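Long-range contacts in protein LRIM1 (Anopheles gambiae, PDB 3O53), which probably regulates complement-like immunity in the mosquito as part of a heterodimer with APL1C, the part here being the leucine-rich repeat domain of LRIM1: residues L85-N90 / A107-S112; T103-N108 / N124-N129; N130-L135 / L149-N154. All coordinates share one frame; numbering follows the deposited sequence.

Contact 1: L85-N90 / A107-S112; sequences LDLNNN and ANNNIS. With NAG (2-acetamido-2-deoxy-beta-D-glucopyranose), chain C.
Asn88, Asn89 and Asn90 meet Ala107, Asn108 and Asn109 in a contact between adjacent turns of the leucine-rich repeat solenoid, just past the ends of parallel strands 84-86 and 103-105. Asparagine side chains and backbone amides carry it. Asn109 ND2 gives a nearly straight bond to Leu87 O at 2.9 Å, with that oxygen in its amide plane. Asn90 ND2 reaches Leu87 O from the opposite face of the carbonyl, at 3.0 Å. Two asparagines of successive turns thus grip the carbonyl of buried Leu87, part of a hydrogen-bonded run of asparagines, one per turn, as in other leucine-rich repeats. Ala107 is held at both ends: its N gives to Asn88 OD1 (2.8 Å), and its O takes the N-H of Asn89 (3.0 Å). The side chains of Asn89 and Asn108 run side by side. Asn108 ND2 gives to Asn89 OD1 at 2.9 Å, from above the carbonyl plane, with the amides 37° apart. Asp86 closes an Asx turn with OD1 on Asn88 N, while its OD2 accepts the N2 N-H of a NAG of the protein's own glycan at 2.9 Å. Asn90 continues the pattern to Leu65 of the preceding turn. Asn109 OD1 accepts from Val92 N, at strand 91-97.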
loop_
_atom_site.group_PDB
_atom_site.type_symbol
_atom_site.label_atom_id
_atom_site.label_comp_id
_atom_site.label_asym_id
_atom_site.label_seq_id
_atom_site.Cartn_x
_atom_site.Cartn_y
_atom_site.Cartn_z
ATOM N N LEU A 85 16.269 3.579 -1.686
ATOM C CA LEU A 85 16.080 5.013 -1.578
ATOM C C LEU A 85 15.113 5.278 -0.450
ATOM O O LEU A 85 14.019 4.732 -0.436
ATOM C CB LEU A 85 15.502 5.565 -2.884
ATOM C CG LEU A 85 15.163 7.054 -2.884
ATOM C CD1 LEU A 85 16.425 7.895 -2.692
ATOM C CD2 LEU A 85 14.467 7.426 -4.185
ATOM N N ASP A 86 15.504 6.121 0.494
ATOM C CA ASP A 86 14.609 6.499 1.577
ATOM C C ASP A 86 14.423 8.017 1.602
ATOM O O ASP A 86 15.355 8.755 1.895
ATOM C CB ASP A 86 15.175 6.009 2.911
ATOM C CG ASP A 86 14.247 6.291 4.090
ATOM O OD1 ASP A 86 13.342 7.144 3.969
ATOM O OD2 ASP A 86 14.430 5.663 5.150
ATOM N N LEU A 87 13.225 8.489 1.276
ATOM C CA LEU A 87 12.924 9.912 1.402
ATOM C C LEU A 87 11.732 10.137 2.324
ATOM O O LEU A 87 11.020 11.126 2.192
ATOM C CB LEU A 87 12.650 10.543 0.041
ATOM C CG LEU A 87 11.430 10.009 -0.705
ATOM C CD1 LEU A 87 10.726 11.123 -1.474
ATOM C CD2 LEU A 87 11.867 8.881 -1.624
ATOM N N ASN A 88 11.524 9.212 3.257
ATOM C CA ASN A 88 10.509 9.372 4.291
ATOM C C ASN A 88 10.576 10.775 4.882
ATOM O O ASN A 88 11.663 11.299 5.136
ATOM C CB ASN A 88 10.715 8.357 5.424
ATOM C CG ASN A 88 10.278 6.945 5.055
ATOM O OD1 ASN A 88 9.633 6.720 4.034
ATOM N ND2 ASN A 88 10.630 5.982 5.905
ATOM N N ASN A 89 9.406 11.362 5.119
ATOM C CA ASN A 89 9.299 12.642 5.809
ATOM C C ASN A 89 9.961 13.772 5.034
ATOM O O ASN A 89 10.943 14.371 5.482
ATOM C CB ASN A 89 9.866 12.526 7.221
ATOM C CG ASN A 89 9.154 11.468 8.029
ATOM O OD1 ASN A 89 7.944 11.549 8.249
ATOM N ND2 ASN A 89 9.892 10.452 8.455
ATOM N N ASN A 90 9.410 14.034 3.853
ATOM C CA ASN A 90 9.750 15.207 3.064
ATOM C C ASN A 90 8.452 15.766 2.490
ATOM O O ASN A 90 7.379 15.462 3.001
ATOM C CB ASN A 90 10.745 14.853 1.959
ATOM C CG ASN A 90 12.166 14.773 2.468
ATOM O OD1 ASN A 90 12.844 15.788 2.615
ATOM N ND2 ASN A 90 12.624 13.561 2.747
ATOM N N ALA A 107 7.259 7.308 2.579
ATOM C CA ALA A 107 6.091 7.624 3.380
ATOM C C ALA A 107 6.148 9.082 3.817
ATOM O O ALA A 107 7.228 9.672 3.903
ATOM C CB ALA A 107 6.028 6.690 4.616
ATOM N N ASN A 108 4.985 9.658 4.095
ATOM C CA ASN A 108 4.917 10.993 4.677
ATOM C C ASN A 108 5.508 12.056 3.771
ATOM O O ASN A 108 6.319 12.877 4.192
ATOM C CB ASN A 108 5.609 11.005 6.041
ATOM C CG ASN A 108 5.070 9.931 6.958
ATOM O OD1 ASN A 108 3.935 9.486 6.798
ATOM N ND2 ASN A 108 5.873 9.502 7.914
ATOM N N ASN A 109 5.086 12.031 2.514
ATOM C CA ASN A 109 5.406 13.098 1.584
ATOM C C ASN A 109 4.109 13.717 1.042
ATOM O O ASN A 109 3.071 13.598 1.681
ATOM C CB ASN A 109 6.308 12.565 0.470
ATOM C CG ASN A 109 7.767 12.526 0.884
ATOM O OD1 ASN A 109 8.520 13.448 0.593
ATOM N ND2 ASN A 109 8.171 11.460 1.570
ATOM N N ASN A 110 4.183 14.407 -0.098
ATOM C CA ASN A 110 2.994 14.932 -0.786
ATOM C C ASN A 110 2.760 14.193 -2.108
ATOM O O ASN A 110 2.220 14.768 -3.054
ATOM C CB ASN A 110 3.164 16.420 -1.149
ATOM C CG ASN A 110 3.321 17.325 0.057
ATOM O OD1 ASN A 110 3.468 16.862 1.190
ATOM N ND2 ASN A 110 3.301 18.641 -0.195
ATOM N N ILE A 111 3.175 12.935 -2.183
ATOM C CA ILE A 111 3.331 12.278 -3.479
ATOM C C ILE A 111 2.011 11.986 -4.180
ATOM O O ILE A 111 1.108 11.386 -3.605
ATOM C CB ILE A 111 4.148 10.975 -3.353
ATOM C CG1 ILE A 111 5.626 11.300 -3.113
ATOM C CG2 ILE A 111 3.982 10.111 -4.607
ATOM C CD1 ILE A 111 6.445 10.109 -2.625
ATOM N N SER A 112 1.905 12.433 -5.430
ATOM C CA SER A 112 0.771 12.102 -6.271
ATOM C C SER A 112 1.204 11.358 -7.537
ATOM O O SER A 112 0.352 10.898 -8.291
ATOM C CB SER A 112 -0.039 13.363 -6.645
ATOM O OG SER A 112 0.762 14.286 -7.370
HETATM C C1 NAG C . 17.525 6.786 6.891
HETATM C C2 NAG C . 17.399 5.334 7.315
HETATM C C3 NAG C . 16.405 5.217 8.460
HETATM C C4 NAG C . 16.741 6.199 9.573
HETATM C C5 NAG C . 16.904 7.608 9.029
HETATM C C6 NAG C . 17.353 8.554 10.135
HETATM C C7 NAG C . 17.567 3.569 5.639
HETATM C C8 NAG C . 16.858 2.917 4.496
HETATM N N2 NAG C . 16.896 4.563 6.207
HETATM O O3 NAG C . 16.387 3.890 8.918
HETATM O O4 NAG C . 15.689 6.194 10.497
HETATM O O5 NAG C . 17.857 7.609 7.987
HETATM O O6 NAG C . 18.620 8.142 10.600
HETATM O O7 NAG C . 18.683 3.190 6.001
#

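Contact 2: T103-N108 / N124-N129; sequences TLHAAN and NIYLAN
Strand 103-105 and the 124-126 part of strand 123-126 run parallel, 3° apart with axes 4.9 Å from each other, and pair Thr103 with Asn124, Leu104 with Ile125 and His105 with Tyr126. Leu104 bonds through both its N, to Asn124 O, and its O, from Tyr126 N. Ala106 N to Tyr126 O and Asn108 N to Ala128 O carry the pairing past the strand ends. Thr103, His105, Asn124 and Tyr126 occupy one face. There the His105 and Tyr126 rings form an offset stack, with centroids 4.4 Å apart and planes at 14°. His105 CE1 lies over the Tyr126 ring toward its rim, 3.5 Å from Tyr126 CD2, while Leu104 O sits at the ring edge in its plane. Leu104 and Ile125 turn to the buried interior, as expected for the parallel strands, one per repeat, that line the concave side of a leucine-rich repeat solenoid. Beyond the strands, Ala106 CB packs on Leu127 CD2 at 3.9 Å. Asn129 ND2 gives to Asn108 OD1 at 3.0 Å from above the carbonyl plane. Asn108 ND2 is engaged by Asn89 of the preceding turn. Strand 84-86 flanks the pair beside 103-105, and strand 146-150 lies beside 123-126, where Tyr148 meets the Tyr126 ring.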
loop_
_atom_site.group_PDB
_atom_site.type_symbol
_atom_site.label_atom_id
_atom_site.label_comp_id
_atom_site.label_asym_id
_atom_site.label_seq_id
_atom_site.Cartn_x
_atom_site.Cartn_y
_atom_site.Cartn_z
ATOM N N THR A 103 14.049 -1.258 -3.068
ATOM C CA THR A 103 13.335 -0.817 -1.874
ATOM C C THR A 103 13.154 0.686 -1.888
ATOM O O THR A 103 14.124 1.434 -1.980
ATOM C CB THR A 103 14.093 -1.212 -0.587
ATOM O OG1 THR A 103 14.188 -2.638 -0.511
ATOM C CG2 THR A 103 13.358 -0.702 0.648
ATOM N N LEU A 104 11.903 1.128 -1.802
ATOM C CA LEU A 104 11.585 2.546 -1.927
ATOM C C LEU A 104 10.770 2.973 -0.712
ATOM O O LEU A 104 9.608 2.600 -0.565
ATOM C CB LEU A 104 10.785 2.790 -3.209
ATOM C CG LEU A 104 10.419 4.237 -3.534
ATOM C CD1 LEU A 104 11.679 5.057 -3.647
ATOM C CD2 LEU A 104 9.603 4.325 -4.827
ATOM N N HIS A 105 11.402 3.726 0.173
ATOM C CA HIS A 105 10.737 4.269 1.342
ATOM C C HIS A 105 10.392 5.711 1.057
ATOM O O HIS A 105 11.280 6.542 0.912
ATOM C CB HIS A 105 11.668 4.213 2.549
ATOM C CG HIS A 105 11.821 2.843 3.125
ATOM N ND1 HIS A 105 10.854 2.259 3.915
ATOM C CD2 HIS A 105 12.824 1.941 3.026
ATOM C CE1 HIS A 105 11.257 1.054 4.277
ATOM N NE2 HIS A 105 12.447 0.837 3.751
ATOM N N ALA A 106 9.109 6.021 0.977
ATOM C CA ALA A 106 8.702 7.382 0.647
ATOM C C ALA A 106 7.389 7.731 1.329
ATOM O O ALA A 106 6.520 8.366 0.740
ATOM C CB ALA A 106 8.591 7.556 -0.861
ATOM N N ALA A 107 7.259 7.308 2.579
ATOM C CA ALA A 107 6.091 7.624 3.380
ATOM C C ALA A 107 6.148 9.082 3.817
ATOM O O ALA A 107 7.228 9.672 3.903
ATOM C CB ALA A 107 6.028 6.690 4.616
ATOM N N ASN A 108 4.985 9.658 4.095
ATOM C CA ASN A 108 4.917 10.993 4.677
ATOM C C ASN A 108 5.508 12.056 3.771
ATOM O O ASN A 108 6.319 12.877 4.192
ATOM C CB ASN A 108 5.609 11.005 6.041
ATOM C CG ASN A 108 5.070 9.931 6.958
ATOM O OD1 ASN A 108 3.935 9.486 6.798
ATOM N ND2 ASN A 108 5.873 9.502 7.914
ATOM N N ASN A 124 9.931 -3.394 -3.294
ATOM C CA ASN A 124 9.169 -3.192 -2.070
ATOM C C ASN A 124 8.925 -1.690 -1.971
ATOM O O ASN A 124 9.865 -0.909 -1.937
ATOM C CB ASN A 124 9.941 -3.716 -0.861
ATOM C CG ASN A 124 10.143 -5.225 -0.914
ATOM O OD1 ASN A 124 9.183 -5.988 -0.977
ATOM N ND2 ASN A 124 11.391 -5.656 -0.908
ATOM N N ILE A 125 7.659 -1.294 -1.953
ATOM C CA ILE A 125 7.285 0.112 -2.118
ATOM C C ILE A 125 6.460 0.594 -0.930
ATOM O O ILE A 125 5.385 0.067 -0.661
ATOM C CB ILE A 125 6.464 0.311 -3.401
ATOM C CG1 ILE A 125 7.338 0.033 -4.630
ATOM C CG2 ILE A 125 5.868 1.739 -3.449
ATOM C CD1 ILE A 125 6.557 -0.072 -5.935
ATOM N N TYR A 126 6.979 1.597 -0.229
ATOM C CA TYR A 126 6.351 2.116 0.975
ATOM C C TYR A 126 5.889 3.542 0.729
ATOM O O TYR A 126 6.699 4.452 0.728
ATOM C CB TYR A 126 7.353 2.102 2.135
ATOM C CG TYR A 126 7.823 0.718 2.512
ATOM C CD1 TYR A 126 7.199 0.010 3.526
ATOM C CD2 TYR A 126 8.889 0.115 1.852
ATOM C CE1 TYR A 126 7.624 -1.262 3.884
ATOM C CE2 TYR A 126 9.323 -1.166 2.208
ATOM C CZ TYR A 126 8.681 -1.842 3.220
ATOM O OH TYR A 126 9.090 -3.110 3.579
ATOM N N LEU A 127 4.586 3.731 0.536
ATOM C CA LEU A 127 4.044 5.039 0.198
ATOM C C LEU A 127 2.923 5.486 1.141
ATOM O O LEU A 127 2.028 6.232 0.738
ATOM C CB LEU A 127 3.503 5.017 -1.239
ATOM C CG LEU A 127 4.563 4.988 -2.348
ATOM C CD1 LEU A 127 3.919 4.629 -3.701
ATOM C CD2 LEU A 127 5.286 6.331 -2.419
ATOM N N ALA A 128 2.952 5.038 2.387
ATOM C CA ALA A 128 1.907 5.426 3.326
ATOM C C ALA A 128 1.857 6.949 3.427
ATOM O O ALA A 128 2.881 7.611 3.351
ATOM C CB ALA A 128 2.156 4.830 4.693
ATOM N N ASN A 129 0.653 7.489 3.588
ATOM C CA ASN A 129 0.468 8.891 3.949
ATOM C C ASN A 129 1.000 9.838 2.884
ATOM O O ASN A 129 1.932 10.601 3.126
ATOM C CB ASN A 129 1.143 9.200 5.292
ATOM C CG ASN A 129 0.648 10.503 5.892
ATOM O OD1 ASN A 129 -0.429 10.977 5.540
ATOM N ND2 ASN A 129 1.425 11.084 6.797
#

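Contact 3: N130-L135 / L149-N154; sequences NKITML and LDLKLN
Asn130 and Asn154 mark where the two backbones come nearest, with CA atoms 5.4 Å apart; from there 130-135 runs on as irregular chain, while 149-154 arrives from a short strand through a turn. Apolar side chains and the buried Asn154 share the contact. Ile132 and Leu151 cross at about a right angle, and Ile132 CD1 meets Leu151 CD2 at 3.3 Å, tighter than usual for carbons. The other branch of Leu151, CD1, touches Leu135 CD2 at 3.6 Å. Leu151 thus touches both residues, one with each methyl branch. Asn154 CB lies 3.5 Å from Ile132 O. Asn154 OD1 appears to accept from Ile132 N, but that oxygen is less surely placed. Its ND2 bonds to Leu151 O at 3.1 Å, well above the carbonyl plane, and also to Leu127 O in the preceding turn. This repeats the asparagine pattern of leucine-rich repeats. Next to the contact, Asp150 OD1 takes Lys152 N in an Asx turn, and Asp150 OD2 meets Lys152 NZ in a salt bridge at 3.0 Å. Asn130 bonds back to Ala106 and Ile111, and Leu151 O onward to Asn179 ND2. Strand 146-150 lies between strands 123-126 and 173-175.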
loop_
_atom_site.group_PDB
_atom_site.type_symbol
_atom_site.label_atom_id
_atom_site.label_comp_id
_atom_site.label_asym_id
_atom_site.label_seq_id
_atom_site.Cartn_x
_atom_site.Cartn_y
_atom_site.Cartn_z
ATOM N N ASN A 130 0.406 9.760 1.701
ATOM C CA ASN A 130 0.762 10.617 0.597
ATOM C C ASN A 130 -0.533 11.132 -0.051
ATOM O O ASN A 130 -1.571 11.153 0.600
ATOM C CB ASN A 130 1.647 9.852 -0.386
ATOM C CG ASN A 130 3.108 9.865 0.027
ATOM O OD1 ASN A 130 3.750 10.909 0.018
ATOM N ND2 ASN A 130 3.637 8.700 0.402
ATOM N N LYS A 131 -0.472 11.542 -1.314
ATOM C CA LYS A 131 -1.645 12.089 -1.998
ATOM C C LYS A 131 -2.017 11.271 -3.234
ATOM O O LYS A 131 -2.468 11.814 -4.230
ATOM C CB LYS A 131 -1.388 13.540 -2.418
ATOM C CG LYS A 131 -0.821 14.416 -1.315
ATOM C CD LYS A 131 -1.813 14.624 -0.191
ATOM C CE LYS A 131 -2.732 15.802 -0.456
ATOM N NZ LYS A 131 -3.555 16.135 0.742
ATOM N N ILE A 132 -1.822 9.964 -3.161
ATOM C CA ILE A 132 -2.143 9.092 -4.274
ATOM C C ILE A 132 -3.664 8.934 -4.349
ATOM O O ILE A 132 -4.315 8.632 -3.352
ATOM C CB ILE A 132 -1.424 7.725 -4.101
ATOM C CG1 ILE A 132 0.086 7.933 -4.283
ATOM C CG2 ILE A 132 -1.942 6.683 -5.109
ATOM C CD1 ILE A 132 0.931 6.778 -3.795
ATOM N N THR A 133 -4.237 9.156 -5.527
ATOM C CA THR A 133 -5.684 9.026 -5.684
ATOM C C THR A 133 -6.092 7.862 -6.590
ATOM O O THR A 133 -7.261 7.530 -6.673
ATOM C CB THR A 133 -6.277 10.327 -6.241
ATOM O OG1 THR A 133 -5.807 10.528 -7.577
ATOM C CG2 THR A 133 -5.852 11.512 -5.384
ATOM N N MET A 134 -5.134 7.238 -7.268
ATOM C CA MET A 134 -5.437 6.088 -8.109
ATOM C C MET A 134 -4.175 5.252 -8.325
ATOM O O MET A 134 -3.056 5.772 -8.266
ATOM C CB MET A 134 -6.046 6.539 -9.460
ATOM C CG MET A 134 -5.162 7.417 -10.340
ATOM S SD MET A 134 -5.901 7.810 -11.969
ATOM C CE MET A 134 -7.520 8.365 -11.512
ATOM N N LEU A 135 -4.352 3.957 -8.562
ATOM C CA LEU A 135 -3.210 3.074 -8.776
ATOM C C LEU A 135 -2.383 3.510 -9.984
ATOM O O LEU A 135 -1.173 3.332 -9.986
ATOM C CB LEU A 135 -3.652 1.611 -8.912
ATOM C CG LEU A 135 -4.159 0.968 -7.617
ATOM C CD1 LEU A 135 -4.482 -0.522 -7.816
ATOM C CD2 LEU A 135 -3.151 1.155 -6.482
ATOM N N LEU A 149 3.521 -3.704 -1.175
ATOM C CA LEU A 149 2.982 -2.410 -1.584
ATOM C C LEU A 149 2.132 -1.829 -0.477
ATOM O O LEU A 149 1.053 -2.341 -0.173
ATOM C CB LEU A 149 2.146 -2.534 -2.859
ATOM C CG LEU A 149 1.554 -1.219 -3.398
ATOM C CD1 LEU A 149 2.622 -0.133 -3.566
ATOM C CD2 LEU A 149 0.854 -1.452 -4.719
ATOM N N ASP A 150 2.623 -0.753 0.121
ATOM C CA ASP A 150 1.898 -0.085 1.187
ATOM C C ASP A 150 1.374 1.248 0.678
ATOM O O ASP A 150 2.144 2.167 0.429
ATOM C CB ASP A 150 2.794 0.131 2.408
ATOM C CG ASP A 150 2.039 0.741 3.577
ATOM O OD1 ASP A 150 0.790 0.773 3.529
ATOM O OD2 ASP A 150 2.687 1.188 4.543
ATOM N N LEU A 151 0.058 1.339 0.514
ATOM C CA LEU A 151 -0.584 2.570 0.062
ATOM C C LEU A 151 -1.590 3.084 1.087
ATOM O O LEU A 151 -2.503 3.822 0.745
ATOM C CB LEU A 151 -1.278 2.352 -1.291
ATOM C CG LEU A 151 -0.333 2.278 -2.490
ATOM C CD1 LEU A 151 -0.978 1.564 -3.679
ATOM C CD2 LEU A 151 0.125 3.684 -2.893
ATOM N N LYS A 152 -1.416 2.711 2.349
ATOM C CA LYS A 152 -2.344 3.153 3.387
ATOM C C LYS A 152 -2.329 4.671 3.561
ATOM O O LYS A 152 -1.338 5.335 3.243
ATOM C CB LYS A 152 -2.027 2.465 4.722
ATOM C CG LYS A 152 -0.811 3.012 5.467
ATOM C CD LYS A 152 -0.806 2.456 6.907
ATOM C CE LYS A 152 0.476 2.777 7.660
ATOM N NZ LYS A 152 1.613 1.937 7.187
ATOM N N LEU A 153 -3.425 5.210 4.088
ATOM C CA LEU A 153 -3.547 6.647 4.351
ATOM C C LEU A 153 -3.330 7.472 3.094
ATOM O O LEU A 153 -2.713 8.528 3.131
ATOM C CB LEU A 153 -2.565 7.111 5.441
ATOM C CG LEU A 153 -2.816 6.574 6.858
ATOM C CD1 LEU A 153 -1.709 7.023 7.813
ATOM C CD2 LEU A 153 -4.181 7.025 7.380
ATOM N N ASN A 154 -3.826 6.994 1.970
ATOM C CA ASN A 154 -3.841 7.832 0.784
ATOM C C ASN A 154 -5.282 8.206 0.454
ATOM O O ASN A 154 -6.152 8.144 1.315
ATOM C CB ASN A 154 -3.095 7.152 -0.374
ATOM C CG ASN A 154 -1.591 7.363 -0.282
ATOM O OD1 ASN A 154 -1.079 8.424 -0.635
ATOM N ND2 ASN A 154 -0.878 6.358 0.202
#

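Overall arrangement
From the N terminus, the chain passes strand 84-86 and closes its first loop at contact 1, where 85-90 meets 107-112. Contact 2 opens at 103-108 before contact 1 is complete, so the two overlap and share Ala107 and Asn108. It closes at 124-129. Contact 3 follows in series, opening at Asn130 and closing at 149-154. Each loop is one turn of the solenoid, and the contacts lie in a row across its parallel strands, along the length of the solenoid. The centres of contact 1 and contact 2 are about 7 Å apart. Asn130 of contact 3 reaches back to Ile111 of contact 1 and Ala106 of contact 2, tying successive turns together.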